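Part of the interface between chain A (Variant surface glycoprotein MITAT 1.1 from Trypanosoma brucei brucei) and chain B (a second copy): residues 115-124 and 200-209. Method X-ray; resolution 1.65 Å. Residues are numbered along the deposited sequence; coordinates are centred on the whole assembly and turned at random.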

# COMPACT_ATOMS: atom_id res chain seq x y z
N LEU A 115 -1.37 -24.31 -24.77
CA LEU A 115 -1.40 -25.73 -25.09
C LEU A 115 -2.32 -25.99 -26.27
O LEU A 115 -3.30 -26.71 -26.19
CB LEU A 115 -1.77 -26.57 -23.86
CG LEU A 115 -0.87 -26.50 -22.65
CD1 LEU A 115 -1.43 -27.29 -21.46
CD2 LEU A 115 0.55 -26.96 -23.05
N LYS A 116 -2.01 -25.34 -27.36
CA LYS A 116 -2.77 -25.37 -28.61
C LYS A 116 -1.81 -25.98 -29.63
O LYS A 116 -0.70 -25.50 -29.80
CB LYS A 116 -3.13 -23.97 -29.03
CG LYS A 116 -4.18 -24.00 -30.12
CD LYS A 116 -4.33 -22.66 -30.77
CE LYS A 116 -4.87 -21.62 -29.87
NZ LYS A 116 -5.33 -20.49 -30.75
N GLY A 117 -2.26 -27.03 -30.27
CA GLY A 117 -1.41 -27.78 -31.16
C GLY A 117 -2.25 -28.53 -32.20
O GLY A 117 -2.82 -29.57 -31.89
N GLY A 118 -2.21 -28.03 -33.43
CA GLY A 118 -3.04 -28.65 -34.51
C GLY A 118 -4.51 -28.79 -34.15
O GLY A 118 -5.01 -28.04 -33.33
N SER A 119 -5.17 -29.81 -34.72
CA SER A 119 -6.57 -30.03 -34.50
C SER A 119 -6.79 -30.76 -33.19
O SER A 119 -7.89 -30.70 -32.64
CB SER A 119 -7.12 -30.90 -35.64
OG SER A 119 -6.49 -32.17 -35.61
N GLU A 120 -5.77 -31.44 -32.68
CA GLU A 120 -5.95 -32.37 -31.53
C GLU A 120 -5.75 -31.76 -30.13
O GLU A 120 -6.10 -32.41 -29.16
CB GLU A 120 -4.97 -33.54 -31.62
CG GLU A 120 -5.10 -34.28 -32.97
CD GLU A 120 -4.16 -33.77 -34.06
OE1 GLU A 120 -3.46 -32.76 -33.95
OE2 GLU A 120 -4.14 -34.46 -35.12
N ASN A 121 -5.20 -30.56 -30.03
CA ASN A 121 -4.89 -29.98 -28.71
C ASN A 121 -5.39 -28.58 -28.66
O ASN A 121 -4.85 -27.68 -29.32
CB ASN A 121 -3.39 -30.05 -28.42
CG ASN A 121 -2.83 -31.46 -28.63
OD1 ASN A 121 -2.84 -32.33 -27.72
ND2 ASN A 121 -2.35 -31.73 -29.86
N LYS A 122 -6.43 -28.38 -27.84
CA LYS A 122 -7.01 -27.05 -27.69
C LYS A 122 -7.60 -26.98 -26.31
O LYS A 122 -8.44 -27.80 -25.98
CB LYS A 122 -8.09 -26.81 -28.74
CG LYS A 122 -7.67 -26.94 -30.16
CD LYS A 122 -8.74 -26.71 -31.17
CE LYS A 122 -8.03 -26.70 -32.52
NZ LYS A 122 -9.04 -26.75 -33.61
N CYS A 123 -7.18 -25.99 -25.50
CA CYS A 123 -7.63 -25.96 -24.09
C CYS A 123 -8.62 -24.86 -23.70
O CYS A 123 -9.46 -25.02 -22.79
CB CYS A 123 -6.42 -25.93 -23.15
SG CYS A 123 -5.49 -27.46 -23.01
N LEU A 124 -8.54 -23.73 -24.35
CA LEU A 124 -9.56 -22.69 -24.18
C LEU A 124 -10.37 -22.70 -25.43
O LEU A 124 -9.90 -22.28 -26.46
CB LEU A 124 -8.95 -21.31 -23.95
CG LEU A 124 -8.17 -21.15 -22.64
CD1 LEU A 124 -7.73 -19.69 -22.56
CD2 LEU A 124 -8.92 -21.55 -21.39
N GLY B 200 6.40 -35.78 -25.76
CA GLY B 200 5.94 -34.72 -24.87
C GLY B 200 4.45 -34.70 -24.69
O GLY B 200 3.72 -35.69 -24.85
N TYR B 201 3.97 -33.51 -24.36
CA TYR B 201 2.55 -33.30 -23.97
C TYR B 201 1.52 -33.60 -25.01
O TYR B 201 0.57 -34.30 -24.73
CB TYR B 201 2.39 -31.90 -23.33
CG TYR B 201 0.97 -31.50 -23.16
CD1 TYR B 201 0.23 -31.92 -22.05
CD2 TYR B 201 0.31 -30.81 -24.15
CE1 TYR B 201 -1.11 -31.62 -21.92
CE2 TYR B 201 -1.03 -30.50 -24.05
CZ TYR B 201 -1.75 -30.87 -22.95
OH TYR B 201 -3.05 -30.54 -22.87
N PRO B 202 1.61 -32.96 -26.21
CA PRO B 202 0.47 -32.98 -27.08
C PRO B 202 0.29 -34.22 -27.93
O PRO B 202 1.25 -34.91 -28.16
CB PRO B 202 0.71 -31.78 -27.98
CG PRO B 202 2.17 -31.75 -28.14
CD PRO B 202 2.72 -32.17 -26.78
N THR B 203 -0.94 -34.53 -28.24
CA THR B 203 -1.24 -35.68 -29.09
C THR B 203 -1.12 -35.31 -30.57
O THR B 203 -1.70 -34.33 -31.04
CB THR B 203 -2.70 -36.11 -28.81
OG1 THR B 203 -2.87 -36.40 -27.40
CG2 THR B 203 -3.09 -37.30 -29.66
N THR B 204 -0.35 -36.12 -31.31
CA THR B 204 -0.27 -36.13 -32.78
C THR B 204 0.46 -34.91 -33.37
O THR B 204 1.40 -35.06 -34.13
CB THR B 204 -1.65 -36.33 -33.40
OG1 THR B 204 -2.17 -37.57 -32.94
CG2 THR B 204 -1.56 -36.33 -34.94
N SER B 205 0.02 -33.71 -33.03
CA SER B 205 0.65 -32.48 -33.55
C SER B 205 1.41 -31.82 -32.46
O SER B 205 0.94 -31.78 -31.35
CB SER B 205 -0.45 -31.52 -33.93
OG SER B 205 -1.26 -32.06 -34.98
N ALA B 206 2.56 -31.27 -32.78
CA ALA B 206 3.31 -30.43 -31.83
C ALA B 206 2.52 -29.17 -31.50
O ALA B 206 1.55 -28.78 -32.20
CB ALA B 206 4.62 -30.02 -32.46
N LEU B 207 2.89 -28.51 -30.40
CA LEU B 207 2.31 -27.21 -30.16
C LEU B 207 2.58 -26.26 -31.34
O LEU B 207 3.64 -26.28 -31.92
CB LEU B 207 2.80 -26.55 -28.85
CG LEU B 207 2.54 -27.34 -27.59
CD1 LEU B 207 3.06 -26.56 -26.39
CD2 LEU B 207 1.09 -27.66 -27.44
N ASP B 208 1.63 -25.39 -31.63
CA ASP B 208 1.76 -24.50 -32.79
C ASP B 208 2.97 -23.54 -32.66
O ASP B 208 3.71 -23.28 -33.64
CB ASP B 208 0.47 -23.75 -32.99
CG ASP B 208 -0.69 -24.63 -33.36
OD1 ASP B 208 -0.53 -25.79 -33.84
OD2 ASP B 208 -1.80 -24.15 -33.15
N THR B 209 3.19 -23.02 -31.45
CA THR B 209 4.41 -22.27 -31.10
C THR B 209 4.99 -22.77 -29.81
O THR B 209 4.39 -23.55 -29.09
CB THR B 209 4.09 -20.75 -30.87
OG1 THR B 209 3.12 -20.57 -29.80
CG2 THR B 209 3.41 -20.15 -32.12
O HOH W 1 -4.01 -29.42 -25.14
O HOH W 2 0.64 -23.02 -29.59
O HOH W 3 -4.35 -25.24 -33.40
O HOH W 4 -3.05 -33.51 -37.36

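Neither stretch forms a regular helix or strand, so the contact joins two irregular loops and buries 600 Å² in all. The chains run in opposite senses: Gly A117 lies nearest Leu B207, and Asn A121 nearest Pro B202.

Two hydrogen bonds tie Asp B208 to the start of the A loop. Its N donates to Lys A116 O at 3.0 Å, and its OD1 accepts from Gly A118 N at 2.8 Å. Both are almost straight. Between them, Gly A117 CA sits 3.3 Å from Ala B206 O. A CB on Gly A117 would clash with that oxygen, and one on Gly A118 would clash with Ser B205 OG. Gly A118 also has a positive phi, which favours glycine.

Asn A121 reads the backbone of Thr B203 with its amide. Its OD1 accepts from Thr B203 N at 3.0 Å, while its ND2 donates to Thr B203 O at 2.9 Å. The same ND2 also donates to Gly A117 O at 3.0 Å, which helps hold the side chain in place. The A loop is closed by a backbone bond from Gly A117 N to Asn A121 O, 2.8 Å.

Glu A120 points toward chain B. Its OE1 accepts a short hydrogen bond from Ser B205 OG, 2.5 Å. Its OE2 lies 3.2 Å from Thr B204 CG2.

Apolar contacts centre on Leu A115. Its CD1 packs 3.9 Å from Tyr B201 CZ, and its CD2 lies 4.2 Å from Leu B207 CD1. These three residues are buried.

Waters bridge the chains as well. Water 1 bridges the chains: its O lies 3.0 Å from Leu A115 O, to which it donates, and 2.7 Å from Tyr B201 OH. Water 3 donates to both Gly A118 O and Asp B208 OD2.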